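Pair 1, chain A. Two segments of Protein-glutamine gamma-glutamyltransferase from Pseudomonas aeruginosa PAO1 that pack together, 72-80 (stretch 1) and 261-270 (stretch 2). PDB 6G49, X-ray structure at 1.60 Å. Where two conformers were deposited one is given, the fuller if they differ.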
# COMPACT_ATOMS: atom_id res chain seq x y z
N TYR A 72 -7.52 -4.58 -3.12
CA TYR A 72 -6.19 -4.16 -2.67
C TYR A 72 -5.44 -5.35 -2.11
O TYR A 72 -5.66 -5.78 -0.97
CB TYR A 72 -6.29 -3.03 -1.63
CG TYR A 72 -6.61 -1.70 -2.25
CD1 TYR A 72 -7.91 -1.36 -2.59
CD2 TYR A 72 -5.63 -0.74 -2.45
CE1 TYR A 72 -8.19 -0.16 -3.18
CE2 TYR A 72 -5.91 0.50 -3.02
CZ TYR A 72 -7.21 0.79 -3.37
OH TYR A 72 -7.48 2.02 -3.90
N TRP A 73 -4.55 -5.89 -2.93
CA TRP A 73 -3.73 -7.04 -2.64
C TRP A 73 -2.46 -6.63 -1.90
O TRP A 73 -1.50 -6.20 -2.57
CB TRP A 73 -3.41 -7.86 -3.89
CG TRP A 73 -4.58 -8.18 -4.75
CD1 TRP A 73 -4.95 -7.52 -5.88
CD2 TRP A 73 -5.58 -9.20 -4.54
NE1 TRP A 73 -6.12 -8.05 -6.38
CE2 TRP A 73 -6.50 -9.08 -5.58
CE3 TRP A 73 -5.74 -10.18 -3.56
CZ2 TRP A 73 -7.62 -9.92 -5.67
CZ3 TRP A 73 -6.84 -11.01 -3.65
CH2 TRP A 73 -7.72 -10.87 -4.71
N ARG A 74 -2.46 -6.68 -0.57
CA ARG A 74 -1.28 -6.31 0.22
C ARG A 74 -0.18 -7.34 -0.02
O ARG A 74 -0.42 -8.55 0.02
CB ARG A 74 -1.50 -6.19 1.73
CG ARG A 74 -0.26 -5.78 2.53
CD ARG A 74 -0.50 -5.64 4.04
NE ARG A 74 -1.60 -4.76 4.38
CZ ARG A 74 -1.53 -3.77 5.26
NH1 ARG A 74 -0.45 -3.68 6.04
NH2 ARG A 74 -2.51 -2.88 5.34
N ALA A 75 1.05 -6.84 -0.25
CA ALA A 75 2.26 -7.65 -0.25
C ALA A 75 3.11 -7.36 0.97
O ALA A 75 3.49 -8.29 1.71
CB ALA A 75 3.05 -7.44 -1.50
N LEU A 76 3.46 -6.08 1.17
CA LEU A 76 4.33 -5.73 2.30
C LEU A 76 4.06 -4.28 2.66
O LEU A 76 3.41 -3.56 1.94
CB LEU A 76 5.80 -5.94 1.97
CG LEU A 76 6.45 -4.97 1.00
CD1 LEU A 76 7.96 -4.94 1.25
CD2 LEU A 76 6.15 -5.34 -0.46
N THR A 77 4.62 -3.83 3.80
CA THR A 77 4.68 -2.42 4.15
C THR A 77 6.12 -1.97 4.14
O THR A 77 7.05 -2.76 4.37
CB THR A 77 4.05 -2.01 5.49
OG1 THR A 77 4.96 -2.29 6.58
CG2 THR A 77 2.70 -2.65 5.71
N MET A 78 6.27 -0.67 3.87
CA MET A 78 7.57 -0.00 3.89
C MET A 78 7.48 1.14 4.91
O MET A 78 6.74 2.09 4.71
CB MET A 78 7.88 0.50 2.48
CG MET A 78 8.02 -0.67 1.49
SD MET A 78 8.48 -0.07 -0.16
CE MET A 78 8.28 -1.61 -1.05
N GLU A 79 8.23 0.97 6.00
CA GLU A 79 8.18 1.86 7.14
C GLU A 79 9.38 2.78 7.26
O GLU A 79 9.37 3.62 8.19
CB GLU A 79 8.02 1.01 8.41
CG GLU A 79 6.65 0.37 8.54
CD GLU A 79 6.56 -0.72 9.60
OE1 GLU A 79 7.34 -1.65 9.49
OE2 GLU A 79 5.69 -0.58 10.49
N ARG A 80 10.41 2.61 6.47
CA ARG A 80 11.63 3.41 6.58
C ARG A 80 11.71 4.32 5.35
O ARG A 80 11.55 3.85 4.25
CB ARG A 80 12.87 2.51 6.54
CG ARG A 80 12.92 1.63 7.78
CD ARG A 80 14.14 0.77 7.72
NE ARG A 80 14.40 0.23 9.03
CZ ARG A 80 15.18 -0.82 9.25
NH1 ARG A 80 15.74 -1.45 8.22
NH2 ARG A 80 15.38 -1.24 10.49
N ALA A 261 2.28 6.66 10.03
CA ALA A 261 1.82 6.29 8.68
C ALA A 261 2.89 5.46 8.02
O ALA A 261 4.08 5.63 8.30
CB ALA A 261 1.52 7.53 7.87
N ARG A 262 2.47 4.60 7.06
CA ARG A 262 3.44 3.79 6.35
C ARG A 262 2.88 3.55 4.94
O ARG A 262 1.68 3.72 4.72
CB ARG A 262 3.82 2.49 7.06
CG ARG A 262 2.63 1.60 7.39
CD ARG A 262 3.05 0.44 8.29
NE ARG A 262 1.88 -0.28 8.74
CZ ARG A 262 1.78 -0.97 9.89
NH1 ARG A 262 2.82 -1.05 10.73
NH2 ARG A 262 0.62 -1.58 10.18
N VAL A 263 3.80 3.26 4.04
CA VAL A 263 3.42 2.88 2.67
C VAL A 263 3.11 1.40 2.63
O VAL A 263 3.87 0.55 3.15
CB VAL A 263 4.55 3.28 1.70
CG1 VAL A 263 4.31 2.70 0.31
CG2 VAL A 263 4.72 4.80 1.65
N VAL A 264 2.01 1.08 1.96
CA VAL A 264 1.61 -0.31 1.71
C VAL A 264 1.89 -0.57 0.22
O VAL A 264 1.45 0.21 -0.62
CB VAL A 264 0.13 -0.56 2.05
CG1 VAL A 264 -0.20 -2.05 1.95
CG2 VAL A 264 -0.19 -0.10 3.47
N ALA A 265 2.57 -1.66 -0.08
CA ALA A 265 2.88 -2.02 -1.45
C ALA A 265 2.21 -3.37 -1.76
O ALA A 265 2.13 -4.26 -0.93
CB ALA A 265 4.35 -2.17 -1.64
N GLY A 266 1.78 -3.49 -3.00
CA GLY A 266 1.14 -4.73 -3.47
C GLY A 266 0.60 -4.53 -4.86
O GLY A 266 1.29 -4.00 -5.71
N TYR A 267 -0.64 -4.95 -5.08
CA TYR A 267 -1.28 -4.84 -6.37
C TYR A 267 -2.70 -4.33 -6.13
O TYR A 267 -3.24 -4.56 -5.04
CB TYR A 267 -1.34 -6.21 -7.07
CG TYR A 267 0.01 -6.79 -7.37
CD1 TYR A 267 0.74 -7.47 -6.40
CD2 TYR A 267 0.61 -6.53 -8.59
CE1 TYR A 267 2.03 -7.94 -6.66
CE2 TYR A 267 1.90 -6.98 -8.86
CZ TYR A 267 2.60 -7.66 -7.88
OH TYR A 267 3.86 -8.10 -8.17
N GLN A 268 -3.29 -3.70 -7.14
CA GLN A 268 -4.67 -3.27 -7.02
C GLN A 268 -5.39 -3.72 -8.30
O GLN A 268 -4.98 -3.30 -9.36
CB GLN A 268 -4.80 -1.78 -6.76
CG GLN A 268 -6.14 -1.37 -6.19
CD GLN A 268 -7.33 -1.48 -7.11
OE1 GLN A 268 -7.20 -1.29 -8.30
NE2 GLN A 268 -8.50 -1.73 -6.52
N GLY A 269 -6.50 -4.42 -8.09
CA GLY A 269 -7.40 -4.75 -9.18
C GLY A 269 -7.18 -6.16 -9.68
O GLY A 269 -7.13 -7.11 -8.94
N GLY A 270 -7.16 -6.27 -10.99
CA GLY A 270 -7.02 -7.55 -11.65
C GLY A 270 -7.87 -7.61 -12.90
O GLY A 270 -8.71 -6.77 -13.14

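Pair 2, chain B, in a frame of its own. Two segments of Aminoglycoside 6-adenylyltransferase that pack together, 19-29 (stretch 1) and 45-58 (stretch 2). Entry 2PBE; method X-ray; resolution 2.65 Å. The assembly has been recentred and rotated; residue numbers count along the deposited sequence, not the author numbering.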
# COMPACT_ATOMS: atom_id res chain seq x y z
N ASN B 19 1.46 8.74 10.84
CA ASN B 19 2.00 9.09 12.14
C ASN B 19 1.08 9.90 13.02
O ASN B 19 1.32 9.99 14.22
CB ASN B 19 3.31 9.84 11.98
CG ASN B 19 4.32 9.05 11.19
OD1 ASN B 19 4.47 7.85 11.38
ND2 ASN B 19 5.04 9.73 10.30
N ASP B 20 0.04 10.48 12.45
CA ASP B 20 -0.87 11.27 13.26
C ASP B 20 -2.05 10.47 13.81
O ASP B 20 -2.87 9.93 13.06
CB ASP B 20 -1.36 12.48 12.49
CG ASP B 20 -1.75 13.61 13.41
OD1 ASP B 20 -1.20 14.72 13.31
OD2 ASP B 20 -2.63 13.36 14.25
N GLU B 21 -2.11 10.41 15.14
CA GLU B 21 -3.14 9.67 15.86
C GLU B 21 -4.56 10.18 15.68
O GLU B 21 -5.51 9.43 15.91
CB GLU B 21 -2.79 9.61 17.35
CG GLU B 21 -1.63 8.62 17.65
CD GLU B 21 -1.41 8.34 19.12
OE1 GLU B 21 -2.42 8.13 19.83
OE2 GLU B 21 -0.24 8.30 19.57
N ARG B 22 -4.74 11.44 15.28
CA ARG B 22 -6.10 11.94 15.07
C ARG B 22 -6.62 11.49 13.71
O ARG B 22 -7.83 11.37 13.51
CB ARG B 22 -6.16 13.48 15.13
CG ARG B 22 -5.56 14.14 16.35
CD ARG B 22 -4.34 14.91 15.93
NE ARG B 22 -4.46 16.36 16.08
CZ ARG B 22 -3.62 17.24 15.54
NH1 ARG B 22 -2.60 16.82 14.79
NH2 ARG B 22 -3.79 18.54 15.77
N ILE B 23 -5.71 11.23 12.77
CA ILE B 23 -6.14 10.80 11.44
C ILE B 23 -6.39 9.30 11.41
O ILE B 23 -5.47 8.50 11.60
CB ILE B 23 -5.11 11.19 10.37
CG1 ILE B 23 -4.86 12.70 10.42
CG2 ILE B 23 -5.66 10.84 8.98
CD1 ILE B 23 -3.74 13.15 9.52
N ARG B 24 -7.64 8.94 11.16
CA ARG B 24 -8.08 7.55 11.12
C ARG B 24 -8.33 7.02 9.71
O ARG B 24 -8.11 5.85 9.44
CB ARG B 24 -9.35 7.40 11.96
CG ARG B 24 -9.15 7.76 13.43
CD ARG B 24 -8.48 6.62 14.17
NE ARG B 24 -7.14 6.95 14.62
CZ ARG B 24 -6.24 6.03 14.97
NH1 ARG B 24 -6.55 4.74 14.91
NH2 ARG B 24 -5.03 6.41 15.37
N LEU B 25 -8.77 7.88 8.81
CA LEU B 25 -9.08 7.49 7.44
C LEU B 25 -8.54 8.54 6.45
O LEU B 25 -8.52 9.73 6.76
CB LEU B 25 -10.60 7.34 7.31
CG LEU B 25 -11.29 6.54 6.19
CD1 LEU B 25 -11.14 7.26 4.86
CD2 LEU B 25 -10.69 5.15 6.10
N VAL B 26 -8.10 8.09 5.28
CA VAL B 26 -7.57 8.98 4.25
C VAL B 26 -8.17 8.61 2.91
O VAL B 26 -8.17 7.45 2.52
CB VAL B 26 -6.04 8.87 4.16
CG1 VAL B 26 -5.51 9.79 3.07
CG2 VAL B 26 -5.42 9.23 5.49
N THR B 27 -8.64 9.63 2.19
CA THR B 27 -9.26 9.42 0.88
C THR B 27 -8.69 10.35 -0.15
O THR B 27 -8.21 11.43 0.18
CB THR B 27 -10.75 9.69 0.95
OG1 THR B 27 -11.32 8.91 1.99
CG2 THR B 27 -11.41 9.34 -0.35
N LEU B 28 -8.73 9.93 -1.41
CA LEU B 28 -8.25 10.75 -2.51
C LEU B 28 -9.32 11.03 -3.57
O LEU B 28 -10.14 10.16 -3.89
CB LEU B 28 -7.03 10.09 -3.14
CG LEU B 28 -6.46 10.83 -4.35
CD1 LEU B 28 -4.98 11.10 -4.16
CD2 LEU B 28 -6.71 9.98 -5.59
N GLU B 29 -9.29 12.24 -4.11
CA GLU B 29 -10.24 12.71 -5.12
C GLU B 29 -11.67 12.59 -4.60
O GLU B 29 -12.13 13.45 -3.84
CB GLU B 29 -10.11 11.91 -6.41
CG GLU B 29 -8.90 12.29 -7.25
CD GLU B 29 -9.00 11.75 -8.67
OE1 GLU B 29 -9.97 12.13 -9.38
OE2 GLU B 29 -8.12 10.95 -9.09
N TYR B 45 -3.77 18.07 -6.04
CA TYR B 45 -4.04 16.98 -5.11
C TYR B 45 -5.28 17.21 -4.27
O TYR B 45 -5.47 18.27 -3.67
CB TYR B 45 -2.84 16.76 -4.22
CG TYR B 45 -1.62 16.39 -5.03
CD1 TYR B 45 -1.45 15.06 -5.51
CD2 TYR B 45 -0.65 17.36 -5.39
CE1 TYR B 45 -0.33 14.70 -6.32
CE2 TYR B 45 0.48 17.03 -6.21
CZ TYR B 45 0.63 15.69 -6.67
OH TYR B 45 1.69 15.34 -7.48
N ASP B 46 -6.15 16.21 -4.29
CA ASP B 46 -7.39 16.23 -3.53
C ASP B 46 -7.37 15.19 -2.45
O ASP B 46 -7.58 14.02 -2.71
CB ASP B 46 -8.58 15.95 -4.44
CG ASP B 46 -9.34 17.21 -4.80
OD1 ASP B 46 -10.15 17.66 -3.96
OD2 ASP B 46 -9.13 17.75 -5.92
N ILE B 47 -7.06 15.62 -1.24
CA ILE B 47 -6.95 14.73 -0.11
C ILE B 47 -7.97 15.02 0.97
O ILE B 47 -8.34 16.17 1.18
CB ILE B 47 -5.55 14.86 0.51
CG1 ILE B 47 -4.49 14.78 -0.59
CG2 ILE B 47 -5.33 13.79 1.57
CD1 ILE B 47 -4.45 13.45 -1.36
N SER B 48 -8.41 13.98 1.66
CA SER B 48 -9.36 14.12 2.76
C SER B 48 -8.89 13.26 3.93
O SER B 48 -8.67 12.06 3.77
CB SER B 48 -10.76 13.64 2.35
OG SER B 48 -11.35 14.47 1.38
N TYR B 49 -8.75 13.88 5.09
CA TYR B 49 -8.36 13.17 6.31
C TYR B 49 -9.55 13.11 7.24
O TYR B 49 -10.09 14.15 7.63
CB TYR B 49 -7.24 13.91 7.06
CG TYR B 49 -5.88 13.99 6.39
CD1 TYR B 49 -5.36 12.91 5.64
CD2 TYR B 49 -5.04 15.11 6.63
CE1 TYR B 49 -4.03 12.94 5.14
CE2 TYR B 49 -3.71 15.16 6.14
CZ TYR B 49 -3.20 14.06 5.40
OH TYR B 49 -1.89 14.09 4.94
N PHE B 50 -9.98 11.90 7.60
CA PHE B 50 -11.10 11.76 8.53
C PHE B 50 -10.41 11.70 9.87
O PHE B 50 -9.62 10.79 10.12
CB PHE B 50 -11.89 10.50 8.24
CG PHE B 50 -12.71 10.59 7.01
CD1 PHE B 50 -14.08 10.86 7.10
CD2 PHE B 50 -12.12 10.49 5.75
CE1 PHE B 50 -14.86 11.04 5.93
CE2 PHE B 50 -12.88 10.67 4.56
CZ PHE B 50 -14.26 10.95 4.65
N VAL B 51 -10.72 12.67 10.72
CA VAL B 51 -10.06 12.78 12.01
C VAL B 51 -10.97 12.67 13.22
O VAL B 51 -12.19 12.73 13.12
CB VAL B 51 -9.28 14.11 12.08
CG1 VAL B 51 -8.44 14.27 10.83
CG2 VAL B 51 -10.24 15.29 12.20
N THR B 52 -10.36 12.53 14.39
CA THR B 52 -11.12 12.43 15.62
C THR B 52 -11.50 13.83 16.11
O THR B 52 -12.69 14.09 16.37
CB THR B 52 -10.30 11.71 16.71
OG1 THR B 52 -9.01 12.33 16.82
CG2 THR B 52 -10.13 10.24 16.38
N ASP B 53 -10.51 14.72 16.22
CA ASP B 53 -10.72 16.10 16.69
C ASP B 53 -10.44 17.14 15.63
O ASP B 53 -9.29 17.56 15.45
CB ASP B 53 -9.82 16.38 17.88
CG ASP B 53 -10.18 17.67 18.60
OD1 ASP B 53 -10.80 18.58 18.00
OD2 ASP B 53 -9.82 17.78 19.80
N VAL B 54 -11.48 17.60 14.97
CA VAL B 54 -11.30 18.60 13.95
C VAL B 54 -10.74 19.91 14.52
O VAL B 54 -9.80 20.49 13.96
CB VAL B 54 -12.64 18.80 13.16
CG1 VAL B 54 -13.78 19.13 14.15
CG2 VAL B 54 -12.47 19.83 12.09
N GLU B 55 -11.29 20.37 15.66
CA GLU B 55 -10.84 21.61 16.31
C GLU B 55 -9.34 21.60 16.68
O GLU B 55 -8.69 22.66 16.74
CB GLU B 55 -11.66 21.86 17.58
CG GLU B 55 -13.14 22.16 17.33
CD GLU B 55 -13.36 23.34 16.37
OE1 GLU B 55 -14.02 23.14 15.32
OE2 GLU B 55 -12.87 24.47 16.65
N SER B 56 -8.82 20.40 16.93
CA SER B 56 -7.42 20.21 17.29
C SER B 56 -6.51 20.79 16.22
O SER B 56 -5.53 21.50 16.49
CB SER B 56 -7.13 18.71 17.46
OG SER B 56 -5.91 18.50 18.14
N PHE B 57 -6.85 20.48 14.98
CA PHE B 57 -6.07 20.96 13.86
C PHE B 57 -6.23 22.45 13.71
O PHE B 57 -5.32 23.15 13.28
CB PHE B 57 -6.53 20.24 12.60
CG PHE B 57 -6.14 18.79 12.56
CD1 PHE B 57 -4.85 18.41 12.14
CD2 PHE B 57 -7.03 17.80 13.02
CE1 PHE B 57 -4.44 17.06 12.16
CE2 PHE B 57 -6.64 16.44 13.05
CZ PHE B 57 -5.34 16.06 12.63
N LYS B 58 -7.41 22.95 14.09
CA LYS B 58 -7.72 24.37 13.99
C LYS B 58 -7.02 25.27 15.01
O LYS B 58 -7.11 26.49 14.89
CB LYS B 58 -9.23 24.60 14.07
CG LYS B 58 -10.00 23.94 12.93
CD LYS B 58 -11.20 24.76 12.49
CE LYS B 58 -12.27 24.85 13.56
NZ LYS B 58 -13.34 25.85 13.23
O HOH W 1 -10.52 15.52 -1.61

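What backbone arrangement do the two pairs share? In each, two antiparallel strands lie side by side, their axes 4.7 Å apart at closest approach and their directions at 156° in pair 1 and 159° in pair 2. Fourteen central residues superpose with an RMSD of 0.9 Å. Each ladder also contains a beta bulge at the same place: the register shifts by one between R74(A) and L76(A) in pair 1, and between I23(B) and L25(B) in pair 2. The extra residues, A75(A) and R24(B), match to 0.2 Å at CA.

How does the backbone accommodate the extra residue? One carbonyl serves two successive amides. In pair 1, A265(A) O accepts from A75(A) N at 2.9 Å and from L76(A) N at 3.1 Å. In pair 2, the matching F50(B) O accepts from R24(B) N at 2.9 Å and, weakly, from L25(B) N at 3.3 Å. Both extra residues have negative psi, -55° and -32°, a local departure from extended strand geometry. Beyond the bulge the ladder resumes in both pairs, with L76(A) O accepting from A265(A) N at 2.9 Å and L25(B) O from F50(B) N at 2.7 Å.

How do the side chains fill the space beside the bulge? L76(A) and L25(B) match, and their side-chain centres fall 0.6 Å apart, but their cross-strand partners differ greatly in size. L76(A) CD2 reaches A265(A) CB at 3.8 Å, and M78(A) CE lies 4.0 Å from that same CB, so a long methionine helps cover a small alanine. In pair 2 the alanine position holds F50(B), whose CD2 is 3.5 Å from L25(B) CD1; the methionine position holds the shorter T27(B), whose OG1 is 3.5 Å from F50(B) CE2. Bulk on one strand in pair 1 thus gives way to bulk on the other in pair 2.

What happens on the face bearing T77(A) and V264(A), matched by V26(B) and Y49(B)? In pair 1, V264(A) CG1 lies over one face of the R74(A) guanidinium and approaches R74(A) CG at 3.8 Å. At the corresponding positions in pair 2, I23(B) CD1 sits over the Y49(B) ring, 3.8 Å from its centroid, in a CH-pi contact. The aromatic ring also receives V26(B) CG2, 3.7 Å from Y49(B) CD1.

How do the matched residues W73(A) and R22(B), on the N-terminal side of the bulge, reach the other stretch? Their CA atoms coincide to 0.4 Å, but their side-chain centres stand 5.6 Å apart. W73(A) donates from NE1 to G269(A) O at 2.9 Å, with the acceptor at the edge of its ring. R22(B) instead lays its guanidinium flat on F57(B), with CZ 3.6 Å from the ring centroid, while R22(B) NH2 donates to S56(B) OG at 3.2 Å. Both side chains therefore combine a large planar group with a hydrogen bond, but reach different parts of the opposing stretch.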